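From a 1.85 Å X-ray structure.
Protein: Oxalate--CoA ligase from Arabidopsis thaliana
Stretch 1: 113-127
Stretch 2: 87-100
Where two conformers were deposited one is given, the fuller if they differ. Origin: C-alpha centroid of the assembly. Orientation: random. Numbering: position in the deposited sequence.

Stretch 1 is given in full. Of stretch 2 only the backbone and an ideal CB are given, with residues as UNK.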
# COMPACT_ATOMS: atom_id res chain seq x y z
N GLY A 113 -24.62 -2.95 1.52
CA GLY A 113 -24.24 -4.36 1.50
C GLY A 113 -23.26 -4.75 0.40
O GLY A 113 -22.74 -3.92 -0.35
N ASN A 114 -22.99 -6.04 0.34
CA ASN A 114 -22.11 -6.64 -0.65
C ASN A 114 -22.62 -8.06 -0.89
O ASN A 114 -22.48 -8.95 -0.03
CB ASN A 114 -20.65 -6.63 -0.18
CG ASN A 114 -19.70 -7.18 -1.24
OD1 ASN A 114 -19.80 -8.33 -1.62
ND2 ASN A 114 -18.78 -6.36 -1.71
N ALA A 115 -23.26 -8.29 -2.03
CA ALA A 115 -23.99 -9.53 -2.20
C ALA A 115 -23.08 -10.78 -2.20
O ALA A 115 -23.40 -11.76 -1.53
CB ALA A 115 -24.86 -9.47 -3.49
N PRO A 116 -21.93 -10.74 -2.91
CA PRO A 116 -21.06 -11.91 -2.85
C PRO A 116 -20.52 -12.16 -1.43
O PRO A 116 -20.45 -13.33 -1.02
CB PRO A 116 -19.91 -11.55 -3.81
CG PRO A 116 -20.53 -10.59 -4.77
CD PRO A 116 -21.46 -9.75 -3.90
N ALA A 117 -20.17 -11.10 -0.68
CA ALA A 117 -19.62 -11.34 0.64
C ALA A 117 -20.71 -11.87 1.55
O ALA A 117 -20.49 -12.79 2.32
CB ALA A 117 -18.99 -10.05 1.25
N GLN A 118 -21.90 -11.32 1.41
CA GLN A 118 -23.04 -11.79 2.22
C GLN A 118 -23.43 -13.24 1.92
O GLN A 118 -23.81 -14.01 2.82
CB GLN A 118 -24.24 -10.89 2.01
CG GLN A 118 -24.08 -9.55 2.71
CD GLN A 118 -25.14 -8.54 2.36
OE1 GLN A 118 -24.84 -7.46 1.87
NE2 GLN A 118 -26.40 -8.88 2.59
N GLU A 119 -23.34 -13.60 0.65
CA GLU A 119 -23.59 -14.99 0.19
C GLU A 119 -22.59 -15.94 0.84
O GLU A 119 -22.95 -17.01 1.42
CB GLU A 119 -23.49 -15.05 -1.34
CG GLU A 119 -23.74 -16.44 -1.95
CD GLU A 119 -23.51 -16.48 -3.49
OE1 GLU A 119 -23.71 -15.44 -4.15
OE2 GLU A 119 -23.11 -17.56 -4.02
N ALA A 120 -21.31 -15.56 0.76
CA ALA A 120 -20.25 -16.38 1.39
C ALA A 120 -20.43 -16.49 2.93
O ALA A 120 -20.27 -17.57 3.51
CB ALA A 120 -18.85 -15.81 1.07
N ALA A 121 -20.76 -15.37 3.59
CA ALA A 121 -20.90 -15.37 5.05
C ALA A 121 -22.09 -16.26 5.44
O ALA A 121 -22.01 -17.03 6.39
CB ALA A 121 -21.07 -13.92 5.60
N SER A 122 -23.19 -16.18 4.69
CA SER A 122 -24.33 -17.03 4.97
C SER A 122 -23.98 -18.51 4.82
O SER A 122 -24.37 -19.33 5.66
CB SER A 122 -25.50 -16.67 4.06
OG SER A 122 -26.58 -17.53 4.31
N LYS A 123 -23.26 -18.85 3.75
CA LYS A 123 -22.87 -20.25 3.54
C LYS A 123 -22.01 -20.76 4.70
O LYS A 123 -22.13 -21.91 5.12
CB LYS A 123 -22.13 -20.40 2.21
CG LYS A 123 -21.61 -21.79 1.92
CD LYS A 123 -21.08 -21.87 0.49
CE LYS A 123 -20.34 -23.19 0.22
NZ LYS A 123 -19.65 -23.15 -1.12
N LEU A 124 -21.18 -19.89 5.26
CA LEU A 124 -20.30 -20.27 6.35
C LEU A 124 -20.91 -20.02 7.73
O LEU A 124 -20.22 -20.23 8.72
CB LEU A 124 -18.99 -19.50 6.26
CG LEU A 124 -18.08 -19.75 5.07
CD1 LEU A 124 -16.94 -18.65 4.99
CD2 LEU A 124 -17.48 -21.16 5.13
N LYS A 125 -22.15 -19.55 7.79
CA LYS A 125 -22.84 -19.25 9.05
C LYS A 125 -22.10 -18.21 9.89
O LYS A 125 -22.04 -18.29 11.11
CB LYS A 125 -23.07 -20.54 9.87
CG LYS A 125 -23.96 -21.55 9.13
CD LYS A 125 -25.29 -20.88 8.79
CE LYS A 125 -26.38 -21.85 8.27
NZ LYS A 125 -27.77 -21.25 8.38
N ILE A 126 -21.58 -17.19 9.21
CA ILE A 126 -20.92 -16.06 9.88
C ILE A 126 -21.89 -14.89 9.93
O ILE A 126 -22.45 -14.50 8.90
CB ILE A 126 -19.64 -15.65 9.10
CG1 ILE A 126 -18.61 -16.78 9.18
CG2 ILE A 126 -19.04 -14.34 9.60
CD1 ILE A 126 -17.46 -16.59 8.23
N SER A 127 -22.11 -14.31 11.11
CA SER A 127 -23.02 -13.17 11.25
C SER A 127 -22.64 -11.98 10.35
O SER A 127 -21.47 -11.70 10.13
CB SER A 127 -23.05 -12.69 12.70
OG SER A 127 -23.30 -13.78 13.56
N UNK A 87 -11.14 -7.03 -0.22
CA UNK A 87 -11.49 -6.39 -1.49
C UNK A 87 -12.97 -6.56 -1.79
O UNK A 87 -13.42 -7.68 -1.92
CB UNK A 87 -10.65 -6.97 -2.63
N UNK A 88 -13.73 -5.47 -1.94
CA UNK A 88 -15.16 -5.58 -2.16
C UNK A 88 -15.49 -6.28 -3.48
O UNK A 88 -16.63 -6.73 -3.67
CB UNK A 88 -15.80 -4.19 -2.13
N UNK A 89 -14.49 -6.38 -4.37
CA UNK A 89 -14.74 -6.92 -5.73
C UNK A 89 -14.58 -8.43 -5.82
O UNK A 89 -14.71 -9.02 -6.90
CB UNK A 89 -13.79 -6.26 -6.73
N UNK A 90 -14.28 -9.09 -4.71
CA UNK A 90 -14.14 -10.54 -4.70
C UNK A 90 -15.45 -11.25 -5.13
O UNK A 90 -16.55 -10.75 -4.86
CB UNK A 90 -13.72 -11.00 -3.30
N UNK A 91 -15.29 -12.41 -5.76
CA UNK A 91 -16.43 -13.28 -6.04
C UNK A 91 -16.89 -13.95 -4.76
O UNK A 91 -16.16 -13.96 -3.76
CB UNK A 91 -16.07 -14.33 -7.09
N UNK A 92 -18.08 -14.55 -4.77
CA UNK A 92 -18.57 -15.25 -3.59
C UNK A 92 -17.58 -16.37 -3.20
O UNK A 92 -17.37 -16.63 -2.01
CB UNK A 92 -19.97 -15.82 -3.85
N UNK A 93 -16.96 -17.02 -4.19
CA UNK A 93 -16.02 -18.12 -3.92
C UNK A 93 -14.75 -17.61 -3.23
O UNK A 93 -14.20 -18.26 -2.30
CB UNK A 93 -15.65 -18.84 -5.22
N UNK A 94 -14.28 -16.47 -3.72
CA UNK A 94 -13.10 -15.82 -3.11
C UNK A 94 -13.42 -15.40 -1.69
O UNK A 94 -12.64 -15.66 -0.76
CB UNK A 94 -12.65 -14.61 -3.93
N UNK A 95 -14.56 -14.76 -1.50
CA UNK A 95 -14.96 -14.37 -0.14
C UNK A 95 -15.07 -15.57 0.79
O UNK A 95 -14.65 -15.49 1.95
CB UNK A 95 -16.30 -13.63 -0.18
N UNK A 96 -15.61 -16.67 0.31
CA UNK A 96 -15.73 -17.85 1.15
C UNK A 96 -14.35 -18.32 1.57
O UNK A 96 -14.10 -18.63 2.76
CB UNK A 96 -16.48 -18.97 0.42
N UNK A 97 -13.42 -18.32 0.61
CA UNK A 97 -12.06 -18.71 0.94
C UNK A 97 -11.41 -17.78 1.99
O UNK A 97 -10.80 -18.26 2.94
CB UNK A 97 -11.21 -18.73 -0.34
N UNK A 98 -11.49 -16.46 1.80
CA UNK A 98 -10.79 -15.55 2.69
C UNK A 98 -11.46 -15.45 4.05
O UNK A 98 -10.80 -15.25 5.07
CB UNK A 98 -10.70 -14.16 2.05
N UNK A 99 -12.78 -15.54 4.08
CA UNK A 99 -13.50 -15.55 5.35
C UNK A 99 -13.12 -16.79 6.16
O UNK A 99 -12.88 -16.68 7.35
CB UNK A 99 -15.01 -15.51 5.11
N UNK A 100 -13.07 -17.96 5.51
CA UNK A 100 -12.69 -19.19 6.20
C UNK A 100 -11.23 -19.14 6.67
O UNK A 100 -10.93 -19.44 7.83
CB UNK A 100 -12.91 -20.40 5.28

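Position 87 lies beyond the reach of stretch 1 and opens a type I turn, where a side chain able to accept from the backbone is useful; it is Asn-87, whose OD1 accepts from the N of residue 89 at 2.9 Å. At 88 the ideal CB lies 3.7 Å from Asn-114 ND2, so a small side chain fits easily, although the polar contact needs only the backbone. The residue is Ala-88, and its O accepts from Asn-114 ND2 at 2.9 Å. Position 89 points away and leaves the choice open: Ala-89. Position 90 points sideways with nothing of stretch 1 near its CB, so even a large group is allowed; Tyr-90 sends its ring away, while its O touches Pro-116 CB at 3.6 Å.

Position 91 immediately precedes a helix and points away. Ser, Thr, Asp or Asn could cap there, and Thr-91 does, its OG1 accepting from the N of residue 94 at 3.1 Å.

At 92 the CA is 4.2 Å from Pro-116 CA, and the CB points into stretch 1, 3.8 Å from Pro-116 O and 3.6 Å from Glu-119 OE2. So close an approach favours a small residue, and Ala-92 is found. Positions 93 and 94 meet nothing at their CB and suit polar side chains; they are Glu-93 and Glu-94, the latter accepting from Thr-91 N through OE1 at 2.8 Å.

Position 95 points toward stretch 1, its CB 3.6 Å from Ala-120 CB. Small Ala-117 leaves room beside it for something broad and apolar, such as Leu, Met or an aromatic. Phe-95 lays a ring face against Ala-117, whose CB stands 3.5 Å from the ring centroid, 5° off the normal, a CH-pi contact.

Position 96 points sideways, its ideal CB 4.0 Å from Ala-120 CB, with the extended Lys-123 side chain near. A long acidic or polar chain would suit. Glu-96, also extended, forms a salt bridge from OE1 to Lys-123 NZ at 2.7 Å. Ala-120 fits as a knob among Ala-92, Phe-95, Glu-96 and residue 99.

Positions 97 and 98 have no stretch 1 atom near their CB and could be many things; Phe-97 and Tyr-98 make no contact here.

Position 99 points toward Leu-124 CD1 (3.7 Å from its ideal CB) and Ile-126 CD1 (4.1 Å), an apolar setting for Leu, Ile or Met. Leu-99 also brings CD1 to 3.9 Å from Ala-120 CB. At 100 the CA-to-CB bond points sideways and the ideal CB lies 4.4 Å from Leu-124 CD1, so a small residue is comfortable: Ser-100.

Stretch 2 (87-100) NAAYTAEEFEFYLS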
# COMPACT_ATOMS: atom_id res chain seq x y z
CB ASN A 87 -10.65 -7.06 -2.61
CG ASN A 87 -10.80 -6.37 -3.98
OD1 ASN A 87 -11.72 -5.60 -4.21
ND2 ASN A 87 -9.87 -6.65 -4.89
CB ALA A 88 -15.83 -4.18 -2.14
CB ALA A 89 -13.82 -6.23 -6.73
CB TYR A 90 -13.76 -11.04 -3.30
CG TYR A 90 -12.29 -10.89 -2.91
CD1 TYR A 90 -11.27 -10.95 -3.85
CD2 TYR A 90 -11.92 -10.67 -1.58
CE1 TYR A 90 -9.92 -10.83 -3.48
CE2 TYR A 90 -10.61 -10.53 -1.22
CZ TYR A 90 -9.60 -10.63 -2.17
OH TYR A 90 -8.27 -10.48 -1.78
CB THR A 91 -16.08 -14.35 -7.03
OG1 THR A 91 -15.13 -15.25 -6.43
CG2 THR A 91 -15.52 -13.73 -8.32
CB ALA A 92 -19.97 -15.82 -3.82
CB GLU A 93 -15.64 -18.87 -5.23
CG GLU A 93 -16.86 -19.28 -6.13
CD GLU A 93 -17.69 -18.11 -6.70
OE1 GLU A 93 -17.12 -17.07 -7.04
OE2 GLU A 93 -18.93 -18.22 -6.81
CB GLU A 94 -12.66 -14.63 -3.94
CG GLU A 94 -12.13 -15.06 -5.33
CD GLU A 94 -11.82 -13.89 -6.25
OE1 GLU A 94 -12.67 -12.99 -6.43
OE2 GLU A 94 -10.69 -13.84 -6.77
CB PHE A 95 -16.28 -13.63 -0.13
CG PHE A 95 -16.17 -12.14 -0.37
CD1 PHE A 95 -15.45 -11.32 0.51
CD2 PHE A 95 -16.83 -11.55 -1.46
CE1 PHE A 95 -15.38 -9.92 0.31
CE2 PHE A 95 -16.78 -10.16 -1.65
CZ PHE A 95 -16.03 -9.35 -0.79
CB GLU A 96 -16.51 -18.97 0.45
CG GLU A 96 -16.46 -20.26 1.25
CD GLU A 96 -17.28 -21.41 0.67
OE1 GLU A 96 -18.12 -21.17 -0.23
OE2 GLU A 96 -17.06 -22.56 1.12
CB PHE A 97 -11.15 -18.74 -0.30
CG PHE A 97 -9.71 -19.05 0.04
CD1 PHE A 97 -9.30 -20.37 0.18
CD2 PHE A 97 -8.79 -18.04 0.27
CE1 PHE A 97 -7.98 -20.68 0.51
CE2 PHE A 97 -7.47 -18.33 0.63
CZ PHE A 97 -7.07 -19.66 0.74
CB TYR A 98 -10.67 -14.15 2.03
CG TYR A 98 -9.64 -14.17 0.91
CD1 TYR A 98 -8.31 -14.47 1.19
CD2 TYR A 98 -10.01 -13.94 -0.43
CE1 TYR A 98 -7.36 -14.55 0.19
CE2 TYR A 98 -9.06 -14.02 -1.45
CZ TYR A 98 -7.73 -14.31 -1.13
OH TYR A 98 -6.74 -14.40 -2.10
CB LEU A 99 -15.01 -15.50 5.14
CG LEU A 99 -15.59 -14.16 4.68
CD1 LEU A 99 -17.04 -14.39 4.28
CD2 LEU A 99 -15.55 -13.10 5.83
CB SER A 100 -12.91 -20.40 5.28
OG SER A 100 -12.44 -21.56 5.91
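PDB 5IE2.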